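Local coordinates for protein lactoylglutathione lyase (Pseudomonas aeruginosa, PDB 4MTT) that belongs to the glyoxalase/bleomycin resistance/dioxygenase superfamily and assembles from two copies of a metal-binding chain built of paired four-stranded sheets, at residues 17-22 with 114-119. Residues are numbered along the deposited sequence; the frame is centred on the assembly and turned at random.
Sequences LEFYTR and EDPDGY. With TAM (tris(hydroxyethyl)aminomethane), chain D.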
ATOM      1  N   LEU A  17     -12.775   6.926  -7.024  1.00 20.30           N
ATOM      2  CA  LEU A  17     -13.166   5.841  -7.949  1.00 20.44           C
ATOM      3  C   LEU A  17     -13.044   6.230  -9.425  1.00 23.63           C
ATOM      4  O   LEU A  17     -12.587   5.417 -10.247  1.00 23.12           O
ATOM      5  CB  LEU A  17     -14.568   5.249  -7.622  1.00 19.65           C
ATOM      6  CG  LEU A  17     -14.665   4.443  -6.313  1.00 22.05           C
ATOM      7  CD1 LEU A  17     -16.111   4.030  -5.999  1.00 21.26           C
ATOM      8  CD2 LEU A  17     -13.781   3.206  -6.354  1.00 21.26           C
ATOM      9  N   GLU A  18     -13.395   7.487  -9.753  1.00 20.11           N
ATOM     10  CA  GLU A  18     -13.259   7.970 -11.131  1.00 20.68           C
ATOM     11  C   GLU A  18     -11.787   7.873 -11.560  1.00 22.15           C
ATOM     12  O   GLU A  18     -11.507   7.421 -12.660  1.00 19.93           O
ATOM     13  CB  GLU A  18     -13.789   9.412 -11.277  1.00 22.46           C
ATOM     14  CG  GLU A  18     -15.292   9.541 -11.039  1.00 39.36           C
ATOM     15  CD  GLU A  18     -15.890  10.936 -10.913  1.00 65.46           C
ATOM     16  OE1 GLU A  18     -15.173  11.935 -11.154  1.00 63.43           O
ATOM     17  OE2 GLU A  18     -17.092  11.026 -10.570  1.00 62.42           O
ATOM     18  N   PHE A  19     -10.847   8.234 -10.660  1.00 19.90           N
ATOM     19  CA  PHE A  19      -9.409   8.165 -10.946  1.00 19.52           C
ATOM     20  C   PHE A  19      -8.920   6.746 -11.200  1.00 22.09           C
ATOM     21  O   PHE A  19      -8.365   6.474 -12.271  1.00 24.37           O
ATOM     22  CB  PHE A  19      -8.581   8.854  -9.842  1.00 21.43           C
ATOM     23  CG  PHE A  19      -7.081   8.723 -10.037  1.00 22.14           C
ATOM     24  CD1 PHE A  19      -6.389   9.606 -10.867  1.00 25.58           C
ATOM     25  CD2 PHE A  19      -6.360   7.730  -9.377  1.00 22.75           C
ATOM     26  CE1 PHE A  19      -5.002   9.487 -11.040  1.00 26.21           C
ATOM     27  CE2 PHE A  19      -4.975   7.615  -9.550  1.00 25.27           C
ATOM     28  CZ  PHE A  19      -4.304   8.487 -10.392  1.00 23.06           C
ATOM     29  N   TYR A  20      -9.144   5.836 -10.239  1.00 16.49           N
ATOM     30  CA  TYR A  20      -8.673   4.467 -10.355  1.00 16.45           C
ATOM     31  C   TYR A  20      -9.256   3.663 -11.510  1.00 23.03           C
ATOM     32  O   TYR A  20      -8.516   2.903 -12.147  1.00 22.04           O
ATOM     33  CB  TYR A  20      -8.687   3.723  -8.994  1.00 16.92           C
ATOM     34  CG  TYR A  20      -7.703   4.336  -8.016  1.00 16.59           C
ATOM     35  CD1 TYR A  20      -6.342   4.044  -8.092  1.00 17.92           C
ATOM     36  CD2 TYR A  20      -8.114   5.293  -7.090  1.00 16.27           C
ATOM     37  CE1 TYR A  20      -5.419   4.683  -7.272  1.00 18.43           C
ATOM     38  CE2 TYR A  20      -7.204   5.912  -6.240  1.00 16.82           C
ATOM     39  CZ  TYR A  20      -5.857   5.587  -6.321  1.00 21.26           C
ATOM     40  OH  TYR A  20      -4.938   6.206  -5.515  1.00 19.54           O
ATOM     41  N   THR A  21     -10.558   3.860 -11.809  1.00 21.69           N
ATOM     42  CA  THR A  21     -11.230   3.134 -12.894  1.00 22.55           C
ATOM     43  C   THR A  21     -10.922   3.705 -14.285  1.00 28.37           C
ATOM     44  O   THR A  21     -10.649   2.924 -15.182  1.00 29.61           O
ATOM     45  CB  THR A  21     -12.751   2.929 -12.619  1.00 28.60           C
ATOM     46  OG1 THR A  21     -13.409   4.195 -12.548  1.00 25.18           O
ATOM     47  CG2 THR A  21     -13.017   2.134 -11.345  1.00 25.69           C
ATOM     48  N   ARG A  22     -10.925   5.044 -14.456  1.00 25.18           N
ATOM     49  CA  ARG A  22     -10.678   5.701 -15.760  1.00 25.82           C
ATOM     50  C   ARG A  22      -9.218   5.911 -16.093  1.00 29.75           C
ATOM     51  O   ARG A  22      -8.810   5.568 -17.187  1.00 30.06           O
ATOM     52  CB  ARG A  22     -11.367   7.079 -15.852  1.00 26.55           C
ATOM     53  CG  ARG A  22     -12.846   7.102 -15.534  1.00 36.10           C
ATOM     54  CD  ARG A  22     -13.309   8.536 -15.374  1.00 47.56           C
ATOM     55  NE  ARG A  22     -14.681   8.628 -14.877  1.00 60.97           N
ATOM     56  CZ  ARG A  22     -15.266   9.747 -14.456  1.00 74.22           C
ATOM     57  NH1 ARG A  22     -14.575  10.883 -14.388  1.00 54.58           N
ATOM     58  NH2 ARG A  22     -16.522   9.727 -14.036  1.00 58.96           N
ATOM     59  N   GLU A 114      -0.591  11.557  -9.278  1.00 20.90           N
ATOM     60  CA  GLU A 114      -1.186  11.883  -8.011  1.00 21.26           C
ATOM     61  C   GLU A 114      -2.672  11.684  -8.212  1.00 27.39           C
ATOM     62  O   GLU A 114      -3.241  12.150  -9.217  1.00 27.77           O
ATOM     63  CB  GLU A 114      -0.925  13.342  -7.630  1.00 22.79           C
ATOM     64  CG  GLU A 114       0.235  13.521  -6.676  1.00 38.33           C
ATOM     65  CD  GLU A 114       0.356  14.904  -6.062  1.00 62.36           C
ATOM     66  OE1 GLU A 114      -0.670  15.614  -5.938  1.00 55.70           O
ATOM     67  OE2 GLU A 114       1.489  15.264  -5.671  1.00 60.47           O
ATOM     68  N   ASP A 115      -3.305  10.979  -7.265  1.00 22.34           N
ATOM     69  CA  ASP A 115      -4.730  10.741  -7.296  1.00 20.70           C
ATOM     70  C   ASP A 115      -5.437  12.022  -6.788  1.00 28.89           C
ATOM     71  O   ASP A 115      -4.730  12.945  -6.345  1.00 28.55           O
ATOM     72  CB  ASP A 115      -5.080   9.457  -6.507  1.00 20.46           C
ATOM     73  CG  ASP A 115      -5.166   9.529  -4.995  1.00 21.31           C
ATOM     74  OD1 ASP A 115      -4.915  10.627  -4.424  1.00 19.57           O
ATOM     75  OD2 ASP A 115      -5.506   8.490  -4.373  1.00 19.05           O
ATOM     76  N   PRO A 116      -6.800  12.116  -6.785  1.00 27.62           N
ATOM     77  CA  PRO A 116      -7.449  13.362  -6.324  1.00 27.41           C
ATOM     78  C   PRO A 116      -7.109  13.787  -4.904  1.00 29.31           C
ATOM     79  O   PRO A 116      -7.122  14.982  -4.622  1.00 28.10           O
ATOM     80  CB  PRO A 116      -8.955  13.049  -6.472  1.00 28.78           C
ATOM     81  CG  PRO A 116      -9.012  12.070  -7.555  1.00 32.97           C
ATOM     82  CD  PRO A 116      -7.817  11.172  -7.292  1.00 29.05           C
ATOM     83  N   ASP A 117      -6.778  12.821  -4.029  1.00 24.73           N
ATOM     84  CA  ASP A 117      -6.422  13.092  -2.638  1.00 24.25           C
ATOM     85  C   ASP A 117      -4.966  13.475  -2.405  1.00 30.63           C
ATOM     86  O   ASP A 117      -4.604  13.810  -1.272  1.00 31.45           O
ATOM     87  CB  ASP A 117      -6.788  11.903  -1.755  1.00 24.95           C
ATOM     88  CG  ASP A 117      -8.271  11.789  -1.646  1.00 25.41           C
ATOM     89  OD1 ASP A 117      -8.837  12.409  -0.732  1.00 28.30           O
ATOM     90  OD2 ASP A 117      -8.878  11.152  -2.528  1.00 28.78           O
ATOM     91  N   GLY A 118      -4.155  13.427  -3.459  1.00 27.57           N
ATOM     92  CA  GLY A 118      -2.737  13.735  -3.359  1.00 27.19           C
ATOM     93  C   GLY A 118      -1.849  12.516  -3.194  1.00 28.91           C
ATOM     94  O   GLY A 118      -0.629  12.675  -3.176  1.00 27.90           O
ATOM     95  N   TYR A 119      -2.435  11.273  -3.142  1.00 23.47           N
ATOM     96  CA  TYR A 119      -1.643  10.029  -3.036  1.00 21.30           C
ATOM     97  C   TYR A 119      -0.839   9.769  -4.303  1.00 25.66           C
ATOM     98  O   TYR A 119      -1.378   9.884  -5.400  1.00 26.18           O
ATOM     99  CB  TYR A 119      -2.511   8.790  -2.717  1.00 19.84           C
ATOM    100  CG  TYR A 119      -3.186   8.843  -1.370  1.00 18.55           C
ATOM    101  CD1 TYR A 119      -2.445   8.771  -0.185  1.00 19.39           C
ATOM    102  CD2 TYR A 119      -4.570   8.935  -1.269  1.00 17.72           C
ATOM    103  CE1 TYR A 119      -3.069   8.831   1.061  1.00 18.30           C
ATOM    104  CE2 TYR A 119      -5.200   9.016  -0.032  1.00 17.75           C
ATOM    105  CZ  TYR A 119      -4.450   8.947   1.131  1.00 22.22           C
ATOM    106  OH  TYR A 119      -5.100   8.976   2.336  1.00 20.83           O
TER
HETATM  107  C   TAM D 202       2.069  13.765  -1.326  1.00 68.18           C
HETATM  108  C1  TAM D 202       3.440  13.636  -0.632  1.00 65.77           C
HETATM  109  C2  TAM D 202       0.918  13.149  -0.515  1.00 66.13           C
HETATM  110  C3  TAM D 202       1.796  15.246  -1.665  1.00 72.56           C
HETATM  111  C4  TAM D 202       3.770  14.581   0.535  1.00 64.06           C
HETATM  112  C5  TAM D 202       1.277  11.882   0.258  1.00 64.94           C
HETATM  113  C6  TAM D 202       0.566  15.578  -2.515  1.00 75.30           C
HETATM  114  N   TAM D 202       2.167  12.994  -2.577  1.00 66.72           N
HETATM  115  O4  TAM D 202       2.798  14.519   1.590  1.00 59.49           O
HETATM  116  O5  TAM D 202       0.249  10.895   0.178  1.00 64.46           O
HETATM  117  O6  TAM D 202      -0.562  15.816  -1.664  1.00 77.47           O
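Tyr-20 sends its hydroxyl from helix 13-23 to the carboxylate of Asp-115, its OH donating to Asp-115 OD2 at 2.6 Å. The hydroxyl meets that oxygen on its anti side, 24° out of the carboxylate plane, with ring and carboxylate nearly perpendicular. Tyrosine suits the place because its ring packs on Leu-55 and Leu-57 of strand 54-60 while the hydroxyl serves the buried acid. The other oxygen, OD1, accepts Tyr-119 N at 2.9 Å and, weakly, Asp-117 N, tying the carboxylate to the backbone of its own loop, a type I turn from Asp-115 to Gly-118 and the residue after it. In this glyoxalase-superfamily fold that turn lies in the hairpin of strands 109-114 and 120-125 of one sheet, whereas helix 13-23 packs on the other, so the contact joins the two halves of the chain. Apolar contacts centre on Phe-19. With CG anti to the backbone N (chi1 176°), its ring reaches the turn, where Asp-115 CA makes a CH-pi contact 3.7 Å from the centroid, almost along the normal. Pro-116 CD lies 3.5 Å from Phe-19 CB; proline's fixed phi suits the turn's second position. Gly-118, whose positive phi would jam a CB against the preceding carbonyl, accepts a hydrogen bond from TAM N.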